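Local atomic coordinates of putative adenylate cyclase (PDB entry 2ACA), a protein that is of unproven function but, as a CYTH-family putative adenylate cyclase, probably acts on ATP or another triphosphate-bearing substrate inside a beta tunnel. Residues Gln8-Glu12 and Ala140-Glu146; Phe25-Val29 and Gln162-Ser166; Met37-Glu43 and Lys112-Phe118. One frame throughout, in Å; residues are numbered along the deposited sequence.

Contact 1 (Gln8-Glu12 and Ala140-Glu146); sequences QGQFE and AIMTDDE
An N-terminal lead-in may pass the end of its partner strand and fold back before pairing begins. Here Gln8 CA lies 4.0 Å from Thr143 CA, Gln8 N donates to Asp144 OD1 (2.6 Å), and Gln8 CA makes a CA-H...O contact with Met142 O (3.0 Å). Gly9 (phi/psi -171/-125) takes a conformation that glycine adopts easily, and Gln10 (-43/-20) turns the chain, so antiparallel pairing with residues 140-143 starts at Phe11. Phe11 and Thr143 form a hydrogen-bonded pair: Thr143 N to Phe11 O is 2.7 Å, Phe11 N to Thr143 O 3.2 Å. With chi1 m, the Phe11 ring receives Glu146 CG over one face, 3.8 Å from its centroid, while Asp144 O meets the ring edge 3.3 Å from Phe11 CD2. Glu12, chi1 t, forms an antiparallel non-hydrogen-bonded pair with selenomethionine Met142, its CB 3.4 Å from Met142 CG. Backbone hydrogen bonds of Gln10 with Cys85 and Glu12 with Asp83 bring this strand's start to strand 85-89, the sheet's other edge, as in a closed tunnel. Glu12, near a phosphate probably from the crystallisation liquor, begins the sequence EVELK, matching the CYTH ExExK motif, whose glutamates bind metal in relatives.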
loop_
_atom_site.group_PDB
_atom_site.type_symbol
_atom_site.label_atom_id
_atom_site.label_comp_id
_atom_site.label_asym_id
_atom_site.label_seq_id
_atom_site.Cartn_x
_atom_site.Cartn_y
_atom_site.Cartn_z
ATOM N N GLN A 8 12.861 -14.810 -0.280
ATOM C CA GLN A 8 13.091 -13.344 -0.422
ATOM C C GLN A 8 11.966 -12.542 0.230
ATOM O O GLN A 8 10.891 -12.379 -0.353
ATOM C CB GLN A 8 13.211 -12.979 -1.909
ATOM C CG GLN A 8 14.607 -13.215 -2.492
ATOM C CD GLN A 8 14.636 -13.269 -4.017
ATOM O OE1 GLN A 8 14.141 -12.370 -4.698
ATOM N NE2 GLN A 8 15.228 -14.330 -4.556
ATOM N N GLY A 9 12.222 -12.045 1.440
ATOM C CA GLY A 9 11.219 -11.265 2.145
ATOM C C GLY A 9 11.629 -10.556 3.427
ATOM O O GLY A 9 12.594 -9.787 3.463
ATOM N N GLN A 10 10.876 -10.843 4.486
ATOM C CA GLN A 10 11.038 -10.250 5.816
ATOM C C GLN A 10 12.446 -10.076 6.405
ATOM O O GLN A 10 12.641 -9.253 7.303
ATOM C CB GLN A 10 10.163 -11.022 6.819
ATOM C CG GLN A 10 10.078 -10.395 8.210
ATOM C CD GLN A 10 9.133 -11.134 9.140
ATOM O OE1 GLN A 10 8.892 -10.702 10.268
ATOM N NE2 GLN A 10 8.598 -12.255 8.673
ATOM N N PHE A 11 13.431 -10.815 5.909
ATOM C CA PHE A 11 14.774 -10.697 6.473
ATOM C C PHE A 11 15.806 -10.284 5.442
ATOM O O PHE A 11 16.100 -11.022 4.504
ATOM C CB PHE A 11 15.144 -12.017 7.151
ATOM C CG PHE A 11 14.083 -12.503 8.103
ATOM C CD1 PHE A 11 13.641 -11.673 9.132
ATOM C CD2 PHE A 11 13.465 -13.741 7.933
ATOM C CE1 PHE A 11 12.597 -12.064 9.974
ATOM C CE2 PHE A 11 12.424 -14.132 8.770
ATOM C CZ PHE A 11 11.990 -13.292 9.789
ATOM N N GLU A 12 16.363 -9.097 5.650
ATOM C CA GLU A 12 17.326 -8.514 4.731
ATOM C C GLU A 12 18.672 -8.188 5.369
ATOM O O GLU A 12 18.760 -7.291 6.206
ATOM C CB GLU A 12 16.715 -7.232 4.153
ATOM C CG GLU A 12 17.607 -6.431 3.217
ATOM C CD GLU A 12 17.037 -5.057 2.898
ATOM O OE1 GLU A 12 17.528 -4.400 1.953
ATOM O OE2 GLU A 12 16.097 -4.618 3.595
ATOM N N ALA A 140 23.213 -6.570 -0.538
ATOM C CA ALA A 140 22.227 -7.244 0.291
ATOM C C ALA A 140 21.500 -8.400 -0.382
ATOM O O ALA A 140 21.605 -8.613 -1.589
ATOM C CB ALA A 140 21.200 -6.222 0.794
ATOM N N ILE A 141 20.752 -9.133 0.433
ATOM C CA ILE A 141 19.960 -10.264 -0.017
ATOM C C ILE A 141 18.840 -10.450 0.994
ATOM O O ILE A 141 19.097 -10.502 2.197
ATOM C CB ILE A 141 20.801 -11.560 -0.073
ATOM C CG1 ILE A 141 19.887 -12.773 -0.251
ATOM C CG2 ILE A 141 21.618 -11.709 1.197
ATOM C CD1 ILE A 141 19.096 -12.764 -1.540
HETATM N N MSE A 142 17.601 -10.508 0.516
HETATM C CA MSE A 142 16.459 -10.720 1.400
HETATM C C MSE A 142 16.078 -12.193 1.312
HETATM O O MSE A 142 15.956 -12.751 0.218
HETATM C CB MSE A 142 15.271 -9.853 0.984
HETATM C CG MSE A 142 15.487 -8.369 1.191
HETATM SE SE MSE A 142 13.939 -7.366 0.650
HETATM C CE MSE A 142 13.065 -7.183 2.358
ATOM N N THR A 143 15.913 -12.817 2.470
ATOM C CA THR A 143 15.553 -14.223 2.541
ATOM C C THR A 143 14.489 -14.434 3.613
ATOM O O THR A 143 14.206 -13.535 4.405
ATOM C CB THR A 143 16.772 -15.088 2.892
ATOM O OG1 THR A 143 16.390 -16.470 2.898
ATOM C CG2 THR A 143 17.301 -14.709 4.270
ATOM N N ASP A 144 13.901 -15.625 3.629
ATOM C CA ASP A 144 12.880 -15.957 4.614
ATOM C C ASP A 144 13.494 -16.851 5.685
ATOM O O ASP A 144 13.084 -16.833 6.847
ATOM C CB ASP A 144 11.701 -16.650 3.937
ATOM C CG ASP A 144 10.999 -15.747 2.947
ATOM O OD1 ASP A 144 11.624 -15.381 1.928
ATOM O OD2 ASP A 144 9.828 -15.387 3.192
ATOM N N ASP A 145 14.495 -17.627 5.275
ATOM C CA ASP A 145 15.212 -18.523 6.175
ATOM C C ASP A 145 16.200 -17.684 6.985
ATOM O O ASP A 145 17.088 -17.042 6.422
ATOM C CB ASP A 145 15.947 -19.601 5.358
ATOM C CG ASP A 145 16.827 -20.505 6.218
ATOM O OD1 ASP A 145 16.476 -20.763 7.387
ATOM O OD2 ASP A 145 17.873 -20.977 5.717
ATOM N N GLU A 146 16.028 -17.671 8.305
ATOM C CA GLU A 146 16.911 -16.901 9.170
ATOM C C GLU A 146 18.079 -17.713 9.681
ATOM O O GLU A 146 18.885 -17.195 10.442
ATOM C CB GLU A 146 16.154 -16.316 10.371
ATOM C CG GLU A 146 15.996 -14.808 10.316
ATOM C CD GLU A 146 16.194 -14.141 11.655
ATOM O OE1 GLU A 146 15.489 -14.519 12.615
ATOM O OE2 GLU A 146 17.066 -13.244 11.740
#

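Contact 2 (Phe25-Val29 and Gln162-Ser166); sequences FLNMV and QFHLS
In this CYTH fold, a stacked phenylalanine pair packs the loop after one helix onto another helix. Residues 25-29 form a turn of helix 22-30, marked by Val29 N to Phe25 O at 3.1 Å, and residues 162-166 are the loop that follows helix 152-162. The closest backbone approach is Met28 CA to Phe163 CA, 6.3 Å. His164 has left-handed backbone angles (67/48), turning the chain just after Phe163. Phe163, chi1 m (-73°), points toward the helix; Phe25, chi1 t (174°), starts sideways but brings its ring face against Phe163, with Phe163 CD2 over it. The result is an offset stack, centroids 4.4 Å apart and planes at 29°, with Phe25 CE2 3.3 Å from Phe163 CD2. The pair rests on Ile125 and Phe139 of the sheet. Selenomethionine Met28 (chi1 and chi2 both m), which is poorly ordered, packs its CB 3.8 Å from Phe163 CD2 and puts SE at the edge of the His164 ring, 3.7 Å from His164 NE2. Val29, chi1 p, closes the Phe163 ring edge, with its CB 3.7 Å from Phe163 CE2.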
loop_
_atom_site.group_PDB
_atom_site.type_symbol
_atom_site.label_atom_id
_atom_site.label_comp_id
_atom_site.label_asym_id
_atom_site.label_seq_id
_atom_site.Cartn_x
_atom_site.Cartn_y
_atom_site.Cartn_z
ATOM N N PHE A 25 34.301 1.756 -9.533
ATOM C CA PHE A 25 33.313 0.817 -9.034
ATOM C C PHE A 25 32.490 0.360 -10.226
ATOM O O PHE A 25 32.234 -0.830 -10.396
ATOM C CB PHE A 25 32.411 1.501 -7.990
ATOM C CG PHE A 25 31.258 0.649 -7.519
ATOM C CD1 PHE A 25 30.133 0.467 -8.321
ATOM C CD2 PHE A 25 31.301 0.017 -6.276
ATOM C CE1 PHE A 25 29.070 -0.330 -7.896
ATOM C CE2 PHE A 25 30.241 -0.785 -5.841
ATOM C CZ PHE A 25 29.123 -0.957 -6.657
ATOM N N LEU A 26 32.089 1.319 -11.055
ATOM C CA LEU A 26 31.287 1.033 -12.238
ATOM C C LEU A 26 32.040 0.081 -13.169
ATOM O O LEU A 26 31.485 -0.925 -13.614
ATOM C CB LEU A 26 30.950 2.339 -12.969
ATOM C CG LEU A 26 29.576 2.479 -13.644
ATOM C CD1 LEU A 26 29.433 1.461 -14.766
ATOM C CD2 LEU A 26 28.472 2.304 -12.607
ATOM N N ASN A 27 33.303 0.403 -13.454
ATOM C CA ASN A 27 34.141 -0.432 -14.318
ATOM C C ASN A 27 34.134 -1.860 -13.785
ATOM O O ASN A 27 34.083 -2.822 -14.552
ATOM C CB ASN A 27 35.594 0.071 -14.343
ATOM C CG ASN A 27 35.733 1.456 -14.951
ATOM O OD1 ASN A 27 35.160 1.749 -16.000
ATOM N ND2 ASN A 27 36.517 2.311 -14.300
HETATM N N MSE A 28 34.187 -1.982 -12.461
HETATM C CA MSE A 28 34.194 -3.283 -11.809
HETATM C C MSE A 28 32.944 -4.095 -12.138
HETATM O O MSE A 28 33.052 -5.211 -12.644
HETATM C CB MSE A 28 34.329 -3.116 -10.293
HETATM C CG MSE A 28 35.542 -2.298 -9.863
HETATM SE SE MSE A 28 37.221 -2.912 -10.605
HETATM C CE MSE A 28 37.528 -1.513 -11.898
ATOM N N VAL A 29 31.761 -3.544 -11.858
ATOM C CA VAL A 29 30.514 -4.255 -12.153
ATOM C C VAL A 29 30.355 -4.339 -13.665
ATOM O O VAL A 29 29.717 -5.250 -14.193
ATOM C CB VAL A 29 29.267 -3.541 -11.551
ATOM C CG1 VAL A 29 29.072 -2.174 -12.193
ATOM C CG2 VAL A 29 28.023 -4.404 -11.757
ATOM N N GLN A 162 34.939 -8.224 -3.995
ATOM C CA GLN A 162 35.142 -8.208 -5.437
ATOM C C GLN A 162 35.286 -6.776 -5.952
ATOM O O GLN A 162 35.981 -6.530 -6.943
ATOM C CB GLN A 162 33.980 -8.912 -6.148
ATOM C CG GLN A 162 33.885 -10.406 -5.847
ATOM C CD GLN A 162 32.845 -11.124 -6.698
ATOM O OE1 GLN A 162 32.885 -11.062 -7.928
ATOM N NE2 GLN A 162 31.913 -11.817 -6.045
ATOM N N PHE A 163 34.633 -5.831 -5.278
ATOM C CA PHE A 163 34.708 -4.428 -5.680
ATOM C C PHE A 163 35.864 -3.710 -5.007
ATOM O O PHE A 163 36.014 -2.486 -5.128
ATOM C CB PHE A 163 33.393 -3.706 -5.372
ATOM C CG PHE A 163 32.280 -4.079 -6.295
ATOM C CD1 PHE A 163 31.656 -5.316 -6.186
ATOM C CD2 PHE A 163 31.895 -3.222 -7.315
ATOM C CE1 PHE A 163 30.665 -5.700 -7.083
ATOM C CE2 PHE A 163 30.900 -3.595 -8.224
ATOM C CZ PHE A 163 30.285 -4.838 -8.107
ATOM N N HIS A 164 36.684 -4.482 -4.300
ATOM C CA HIS A 164 37.846 -3.939 -3.619
ATOM C C HIS A 164 37.432 -3.006 -2.484
ATOM O O HIS A 164 37.933 -1.887 -2.365
ATOM C CB HIS A 164 38.735 -3.202 -4.629
ATOM C CG HIS A 164 38.942 -3.957 -5.908
ATOM N ND1 HIS A 164 39.567 -5.184 -5.958
ATOM C CD2 HIS A 164 38.574 -3.672 -7.180
ATOM C CE1 HIS A 164 39.572 -5.625 -7.204
ATOM N NE2 HIS A 164 38.975 -4.726 -7.965
ATOM N N LEU A 165 36.501 -3.475 -1.659
ATOM C CA LEU A 165 36.014 -2.710 -0.518
ATOM C C LEU A 165 36.334 -3.456 0.770
ATOM O O LEU A 165 35.868 -4.576 0.987
ATOM C CB LEU A 165 34.501 -2.482 -0.628
ATOM C CG LEU A 165 34.035 -1.199 -1.326
ATOM C CD1 LEU A 165 34.771 -1.001 -2.628
ATOM C CD2 LEU A 165 32.543 -1.282 -1.581
ATOM N N SER A 166 37.134 -2.824 1.622
ATOM C CA SER A 166 37.537 -3.420 2.887
ATOM C C SER A 166 36.653 -2.958 4.040
ATOM O O SER A 166 35.905 -1.987 3.914
ATOM C CB SER A 166 39.003 -3.075 3.181
ATOM O OG SER A 166 39.233 -1.678 3.088
#

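Contact 3 (Met37-Glu43 and Lys112-Phe118); sequences MFENNQE and KKIRSIF. With PO4 (phosphate ion), chain D.
Two bulges let residues 37-43 turn a corner around Met37, Glu39 and Asn40 yet keep most backbone bonds to antiparallel strand 112-118. At a classic bulge, selenomethionine Met37 and Phe38 both face Ile117: Met37 N gives to Ile117 O (3.1 Å), Ile117 N to Phe38 O (3.0 Å). At a G1 bulge, left-handed Asn40 (52/38) and Asn41 share Arg115; Asn40 N donates to Ser116 OG (2.8 Å), which a water joins to Asn40 OD1 (3.2 Å each). Strands 41-43 and 112-118 then pair, axes 4.5 Å apart at closest and directions at 130°: Asn41 N to Arg115 O 3.0 Å, Arg115 N to Asn41 O 2.8 Å, Glu43 N to Lys113 O 2.6 Å and, weakly, Lys113 N to Glu43 O 3.0 Å. Gln42 and Ile114 form the non-hydrogen-bonded pair (CA atoms 4.5 Å apart). Asn41 OD1 accepts from Ala70 N. Arg115 NH1 bridges Glu43 OE1 (2.9 Å) and weakly bonds phosphate O3 (2.9 Å); its NH2 bridges Asp128. Arg65 binds both Glu43 and this ion, probably from the crystallisation liquor, a cluster consistent with the anion-binding CYTH tunnel. Strand 61-68 flanks residues 37-43, while strand 123-130 borders 112-118.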
loop_
_atom_site.group_PDB
_atom_site.type_symbol
_atom_site.label_atom_id
_atom_site.label_comp_id
_atom_site.label_asym_id
_atom_site.label_seq_id
_atom_site.Cartn_x
_atom_site.Cartn_y
_atom_site.Cartn_z
HETATM N N MSE A 37 18.239 -3.181 -12.585
HETATM C CA MSE A 37 16.873 -2.841 -12.194
HETATM C C MSE A 37 16.590 -1.417 -12.666
HETATM O O MSE A 37 15.500 -1.104 -13.135
HETATM C CB MSE A 37 16.712 -2.956 -10.674
HETATM C CG MSE A 37 15.288 -2.767 -10.178
HETATM SE SE MSE A 37 15.105 -2.958 -8.254
HETATM C CE MSE A 37 13.177 -3.041 -8.133
ATOM N N PHE A 38 17.587 -0.555 -12.531
ATOM C CA PHE A 38 17.477 0.821 -12.982
ATOM C C PHE A 38 18.752 1.550 -12.599
ATOM O O PHE A 38 19.430 1.170 -11.650
ATOM C CB PHE A 38 16.236 1.511 -12.384
ATOM C CG PHE A 38 16.296 1.712 -10.899
ATOM C CD1 PHE A 38 17.092 2.713 -10.352
ATOM C CD2 PHE A 38 15.551 0.902 -10.045
ATOM C CE1 PHE A 38 17.140 2.906 -8.974
ATOM C CE2 PHE A 38 15.597 1.088 -8.667
ATOM C CZ PHE A 38 16.390 2.089 -8.132
ATOM N N GLU A 39 19.081 2.589 -13.349
ATOM C CA GLU A 39 20.285 3.352 -13.085
ATOM C C GLU A 39 19.971 4.835 -13.072
ATOM O O GLU A 39 19.113 5.299 -13.820
ATOM C CB GLU A 39 21.324 3.078 -14.177
ATOM C CG GLU A 39 21.685 1.611 -14.369
ATOM C CD GLU A 39 22.511 1.385 -15.626
ATOM O OE1 GLU A 39 22.913 0.235 -15.890
ATOM O OE2 GLU A 39 22.754 2.367 -16.357
ATOM N N ASN A 40 20.665 5.567 -12.211
ATOM C CA ASN A 40 20.513 7.017 -12.098
ATOM C C ASN A 40 19.094 7.590 -11.909
ATOM O O ASN A 40 18.767 8.644 -12.465
ATOM C CB ASN A 40 21.178 7.680 -13.306
ATOM C CG ASN A 40 22.639 7.269 -13.464
ATOM O OD1 ASN A 40 23.443 7.440 -12.552
ATOM N ND2 ASN A 40 22.980 6.721 -14.625
ATOM N N ASN A 41 18.254 6.906 -11.139
ATOM C CA ASN A 41 16.908 7.423 -10.870
ATOM C C ASN A 41 17.007 8.309 -9.638
ATOM O O ASN A 41 17.996 8.262 -8.903
ATOM C CB ASN A 41 15.913 6.302 -10.543
ATOM C CG ASN A 41 15.369 5.611 -11.773
ATOM O OD1 ASN A 41 14.253 5.103 -11.756
ATOM N ND2 ASN A 41 16.157 5.565 -12.837
ATOM N N GLN A 42 15.987 9.123 -9.412
ATOM C CA GLN A 42 15.961 9.954 -8.225
ATOM C C GLN A 42 15.083 9.210 -7.219
ATOM O O GLN A 42 13.967 8.797 -7.549
ATOM C CB GLN A 42 15.344 11.321 -8.514
ATOM C CG GLN A 42 15.410 12.262 -7.320
ATOM C CD GLN A 42 14.565 13.507 -7.497
ATOM O OE1 GLN A 42 13.337 13.434 -7.596
ATOM N NE2 GLN A 42 15.218 14.663 -7.533
ATOM N N GLU A 43 15.589 9.003 -6.009
ATOM C CA GLU A 43 14.784 8.333 -5.005
ATOM C C GLU A 43 14.419 9.302 -3.902
ATOM O O GLU A 43 15.286 9.941 -3.318
ATOM C CB GLU A 43 15.503 7.135 -4.379
ATOM C CG GLU A 43 14.642 6.462 -3.295
ATOM C CD GLU A 43 15.329 5.310 -2.591
ATOM O OE1 GLU A 43 15.628 4.293 -3.250
ATOM O OE2 GLU A 43 15.569 5.418 -1.370
ATOM N N LYS A 112 16.038 13.048 -0.658
ATOM C CA LYS A 112 16.220 12.767 -2.077
ATOM C C LYS A 112 17.645 12.265 -2.289
ATOM O O LYS A 112 18.557 12.633 -1.552
ATOM C CB LYS A 112 16.010 14.026 -2.922
ATOM C CG LYS A 112 14.594 14.569 -2.930
ATOM C CD LYS A 112 14.411 15.567 -4.066
ATOM C CE LYS A 112 13.021 16.195 -4.057
ATOM N NZ LYS A 112 12.799 17.081 -2.874
ATOM N N LYS A 113 17.841 11.433 -3.303
ATOM C CA LYS A 113 19.165 10.900 -3.591
ATOM C C LYS A 113 19.066 10.274 -4.969
ATOM O O LYS A 113 17.967 9.947 -5.424
ATOM C CB LYS A 113 19.556 9.827 -2.562
ATOM C CG LYS A 113 18.943 8.464 -2.854
ATOM C CD LYS A 113 18.546 7.677 -1.606
ATOM C CE LYS A 113 19.730 7.086 -0.877
ATOM N NZ LYS A 113 20.430 8.121 -0.091
ATOM N N ILE A 114 20.206 10.133 -5.639
ATOM C CA ILE A 114 20.243 9.524 -6.957
ATOM C C ILE A 114 20.665 8.089 -6.691
ATOM O O ILE A 114 21.650 7.848 -5.992
ATOM C CB ILE A 114 21.265 10.241 -7.876
ATOM C CG1 ILE A 114 20.910 11.727 -7.977
ATOM C CG2 ILE A 114 21.254 9.623 -9.264
ATOM C CD1 ILE A 114 19.515 12.009 -8.545
ATOM N N ARG A 115 19.923 7.132 -7.230
ATOM C CA ARG A 115 20.243 5.738 -6.973
ATOM C C ARG A 115 20.269 4.812 -8.188
ATOM O O ARG A 115 19.615 5.063 -9.203
ATOM C CB ARG A 115 19.267 5.193 -5.915
ATOM C CG ARG A 115 19.155 3.671 -5.848
ATOM C CD ARG A 115 18.334 3.227 -4.643
ATOM N NE ARG A 115 19.079 3.445 -3.413
ATOM C CZ ARG A 115 18.688 3.058 -2.207
ATOM N NH1 ARG A 115 17.531 2.426 -2.050
ATOM N NH2 ARG A 115 19.480 3.273 -1.161
ATOM N N SER A 116 21.052 3.744 -8.059
ATOM C CA SER A 116 21.186 2.720 -9.085
ATOM C C SER A 116 21.187 1.376 -8.375
ATOM O O SER A 116 21.834 1.213 -7.339
ATOM C CB SER A 116 22.499 2.877 -9.861
ATOM O OG SER A 116 22.471 4.002 -10.715
ATOM N N ILE A 117 20.452 0.419 -8.925
ATOM C CA ILE A 117 20.394 -0.907 -8.339
ATOM C C ILE A 117 20.689 -1.966 -9.400
ATOM O O ILE A 117 20.111 -1.941 -10.491
ATOM C CB ILE A 117 19.011 -1.175 -7.709
ATOM C CG1 ILE A 117 18.721 -0.115 -6.640
ATOM C CG2 ILE A 117 18.980 -2.573 -7.089
ATOM C CD1 ILE A 117 17.479 -0.399 -5.781
ATOM N N PHE A 118 21.603 -2.883 -9.078
ATOM C CA PHE A 118 21.982 -3.953 -9.995
ATOM C C PHE A 118 21.813 -5.313 -9.349
ATOM O O PHE A 118 21.787 -5.434 -8.128
ATOM C CB PHE A 118 23.436 -3.808 -10.434
ATOM C CG PHE A 118 23.777 -2.456 -10.961
ATOM C CD1 PHE A 118 24.251 -1.467 -10.110
ATOM C CD2 PHE A 118 23.625 -2.164 -12.309
ATOM C CE1 PHE A 118 24.569 -0.209 -10.590
ATOM C CE2 PHE A 118 23.940 -0.904 -12.801
ATOM C CZ PHE A 118 24.414 0.075 -11.939
HETATM P P PO4 D . 17.526 0.606 1.519
HETATM O O1 PO4 D . 17.802 1.930 2.136
HETATM O O2 PO4 D . 18.224 -0.457 2.287
HETATM O O3 PO4 D . 18.012 0.604 0.118
HETATM O O4 PO4 D . 16.064 0.347 1.535
HETATM O O HOH W 1 25.342 4.982 -11.822
#

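Overall arrangement
A chain can build a closed fold by overlapping its long-range loops. From the N terminus, residues 8-12 open contact 1 and lead through strand 11-19 to helix 22-30, which opens contact 2; strand 35-49 then opens contact 3. The closures come in a different order. Contact 3 closes first, at residues 112-118, and is nested within both other loops. Contact 1 closes next, at 140-146, and contact 2 last, at 162-166, so these two cross. Contact 1 joins the first and last strands, contact 3 joins strands inside the same sheet across the chain's centre, about 22 Å away between centres, and contact 2 ties helix 22-30 to the loop after helix 152-162, beside the sheet.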